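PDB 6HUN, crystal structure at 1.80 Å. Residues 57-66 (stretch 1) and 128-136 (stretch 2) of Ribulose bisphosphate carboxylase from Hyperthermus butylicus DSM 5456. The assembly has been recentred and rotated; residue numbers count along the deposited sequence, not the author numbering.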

# COMPACT_ATOMS: atom_id res chain seq x y z
N ASP A 57 -22.31 13.79 12.29
CA ASP A 57 -21.95 14.35 10.99
C ASP A 57 -20.75 13.61 10.38
O ASP A 57 -20.78 13.20 9.21
CB ASP A 57 -21.64 15.83 11.16
CG ASP A 57 -21.51 16.57 9.83
OD1 ASP A 57 -21.48 15.91 8.77
OD2 ASP A 57 -21.44 17.83 9.85
N ALA A 58 -19.67 13.46 11.16
CA ALA A 58 -18.50 12.75 10.65
C ALA A 58 -18.88 11.35 10.21
O ALA A 58 -18.48 10.90 9.14
CB ALA A 58 -17.41 12.70 11.72
N ALA A 59 -19.75 10.68 10.99
CA ALA A 59 -20.07 9.29 10.72
C ALA A 59 -20.90 9.14 9.45
O ALA A 59 -20.71 8.18 8.70
CB ALA A 59 -20.80 8.66 11.91
N GLY A 60 -21.84 10.05 9.20
CA GLY A 60 -22.59 9.98 7.96
C GLY A 60 -21.73 10.29 6.75
O GLY A 60 -21.92 9.72 5.67
N ARG A 61 -20.76 11.19 6.91
CA ARG A 61 -19.85 11.46 5.82
C ARG A 61 -19.00 10.25 5.51
O ARG A 61 -18.77 9.95 4.34
CB ARG A 61 -18.96 12.65 6.13
CG ARG A 61 -19.67 14.01 5.96
CD ARG A 61 -18.87 15.08 6.62
NE ARG A 61 -19.62 16.32 6.67
CZ ARG A 61 -19.43 17.31 5.81
NH1 ARG A 61 -18.51 17.17 4.87
NH2 ARG A 61 -20.17 18.42 5.89
N ILE A 62 -18.51 9.55 6.55
CA ILE A 62 -17.76 8.31 6.34
C ILE A 62 -18.64 7.28 5.62
O ILE A 62 -18.21 6.68 4.63
CB ILE A 62 -17.23 7.76 7.67
CG1 ILE A 62 -16.13 8.67 8.27
CG2 ILE A 62 -16.67 6.31 7.48
CD1 ILE A 62 -15.86 8.29 9.74
N ALA A 63 -19.87 7.08 6.09
CA ALA A 63 -20.73 6.08 5.47
C ALA A 63 -21.02 6.42 4.01
O ALA A 63 -21.02 5.52 3.16
CB ALA A 63 -22.05 5.94 6.27
N ALA A 64 -21.28 7.69 3.70
CA ALA A 64 -21.57 8.10 2.32
C ALA A 64 -20.34 7.96 1.44
O ALA A 64 -20.41 7.42 0.32
CB ALA A 64 -22.07 9.55 2.29
N GLU A 65 -19.21 8.45 1.91
CA GLU A 65 -18.02 8.43 1.07
C GLU A 65 -17.54 7.01 0.80
O GLU A 65 -16.99 6.74 -0.27
CB GLU A 65 -16.92 9.27 1.72
CG GLU A 65 -15.51 9.20 1.04
CD GLU A 65 -15.47 9.81 -0.36
OE1 GLU A 65 -14.72 9.29 -1.21
OE2 GLU A 65 -16.19 10.80 -0.61
N SER A 66 -17.70 6.08 1.76
CA SER A 66 -17.26 4.72 1.55
C SER A 66 -18.33 3.85 0.89
O SER A 66 -18.13 2.65 0.78
CB SER A 66 -16.79 4.09 2.89
OG SER A 66 -17.84 4.13 3.84
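Stretch 2 (128-136) GMKAIAGLR

A helix offers a neighbouring segment a stripe of side chains spaced three or four residues apart, and a segment that is only partly regular can still pack well if it places apolar groups along that stripe. Residues 128-136 of this ribulose bisphosphate carboxylase illustrate the principle. Stretch 1 is the last part of a helix already under way at Asp57, helical through Glu65, and stretch 2 lies against it through Ala58, Arg61, Ile62 and Glu65. The register runs backwards: Ala131 faces Ala58, with 6.1 Å between their CA atoms, whereas Met129 lies nearest Ile62, at 8.5 Å between CA atoms. Stretch 2 enters in an extended conformation at Met129, makes a type I turn from Met129 to Ile132, closed by Ile132 N to Met129 O at 3.1 Å, and turns a corner at Ala133 before continuing as a strand.

Met129 covers the most surface. Its m, t, m side chain carries Met129 SD to 3.6 Å from Glu65 CB and 3.9 Å from Arg61 O, while Met129 CE meets Ile62 CG1 at 3.7 Å. Ile62 is the counterpart on the helix. Its CA-to-CB bond points sideways, but the m, t rotamer brings the end of the chain nearer, so that Ile62 CG1 lies 3.9 Å from Ile132 CD1 and Ile62 CD1 lies 3.7 Å from Leu135 CD1. Ala131, at the turn, points its CB toward the helix, and Ala131 CB packs 3.6 Å from Arg61 CD. That arginine is braced within its own helix by a salt bridge, Arg61 NE to Asp57 OD1 at 2.8 Å. No direct hydrogen bond joins the stretches; the O of a water accepts weak hydrogen bonds from Arg61 NH1 and Ala131 N, each at 3.3 Å. The direct contact therefore rests on close packing, burying 334 Å² summed over both stretches.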

# COMPACT_ATOMS: atom_id res chain seq x y z
N GLY A 128 -8.76 10.90 4.05
CA GLY A 128 -8.36 12.28 3.83
C GLY A 128 -9.47 13.31 3.90
O GLY A 128 -9.26 14.45 3.49
N MET A 129 -10.64 12.96 4.40
CA MET A 129 -11.74 13.92 4.38
C MET A 129 -11.49 15.04 5.39
O MET A 129 -10.98 14.80 6.48
CB MET A 129 -13.08 13.20 4.69
CG MET A 129 -13.50 12.18 3.60
SD MET A 129 -15.14 11.47 4.01
CE MET A 129 -14.86 10.99 5.69
N LYS A 130 -11.87 16.29 5.03
CA LYS A 130 -11.61 17.43 5.91
C LYS A 130 -12.39 17.36 7.23
O LYS A 130 -11.97 17.96 8.24
CB LYS A 130 -11.99 18.75 5.20
CG LYS A 130 -11.39 19.03 3.82
CD LYS A 130 -12.29 20.08 3.10
CE LYS A 130 -12.91 21.02 4.16
NZ LYS A 130 -14.17 21.73 3.76
N ALA A 131 -13.54 16.69 7.24
CA ALA A 131 -14.33 16.56 8.46
C ALA A 131 -13.69 15.65 9.50
O ALA A 131 -14.17 15.58 10.63
CB ALA A 131 -15.72 16.01 8.12
N ILE A 132 -12.62 14.95 9.13
CA ILE A 132 -12.00 13.94 9.97
C ILE A 132 -10.64 14.45 10.40
O ILE A 132 -9.77 14.71 9.55
CB ILE A 132 -11.83 12.60 9.22
CG1 ILE A 132 -13.04 12.31 8.36
CG2 ILE A 132 -11.70 11.46 10.22
CD1 ILE A 132 -14.29 11.99 9.22
N ALA A 133 -10.39 14.49 11.73
CA ALA A 133 -9.02 14.72 12.18
C ALA A 133 -8.22 13.41 12.34
O ALA A 133 -6.98 13.40 12.19
CB ALA A 133 -9.04 15.50 13.49
N GLY A 134 -8.91 12.30 12.60
CA GLY A 134 -8.27 10.98 12.61
C GLY A 134 -9.30 9.91 12.30
O GLY A 134 -10.46 10.02 12.72
N LEU A 135 -8.89 8.86 11.57
CA LEU A 135 -9.80 7.77 11.21
C LEU A 135 -8.94 6.52 11.28
O LEU A 135 -7.94 6.40 10.54
CB LEU A 135 -10.38 8.02 9.79
CG LEU A 135 -11.27 6.83 9.39
CD1 LEU A 135 -12.50 6.80 10.32
CD2 LEU A 135 -11.65 7.03 7.94
N ARG A 136 -9.24 5.64 12.23
CA ARG A 136 -8.60 4.34 12.29
C ARG A 136 -9.59 3.22 11.98
O ARG A 136 -10.67 3.14 12.58
CB ARG A 136 -7.97 4.05 13.64
CG ARG A 136 -6.79 3.16 13.37
CD ARG A 136 -6.50 2.25 14.30
NE ARG A 136 -5.10 1.92 14.26
CZ ARG A 136 -4.61 0.99 15.06
NH1 ARG A 136 -3.33 0.77 15.12
NH2 ARG A 136 -5.48 0.40 15.86
O HOH W 1 -15.44 16.01 4.63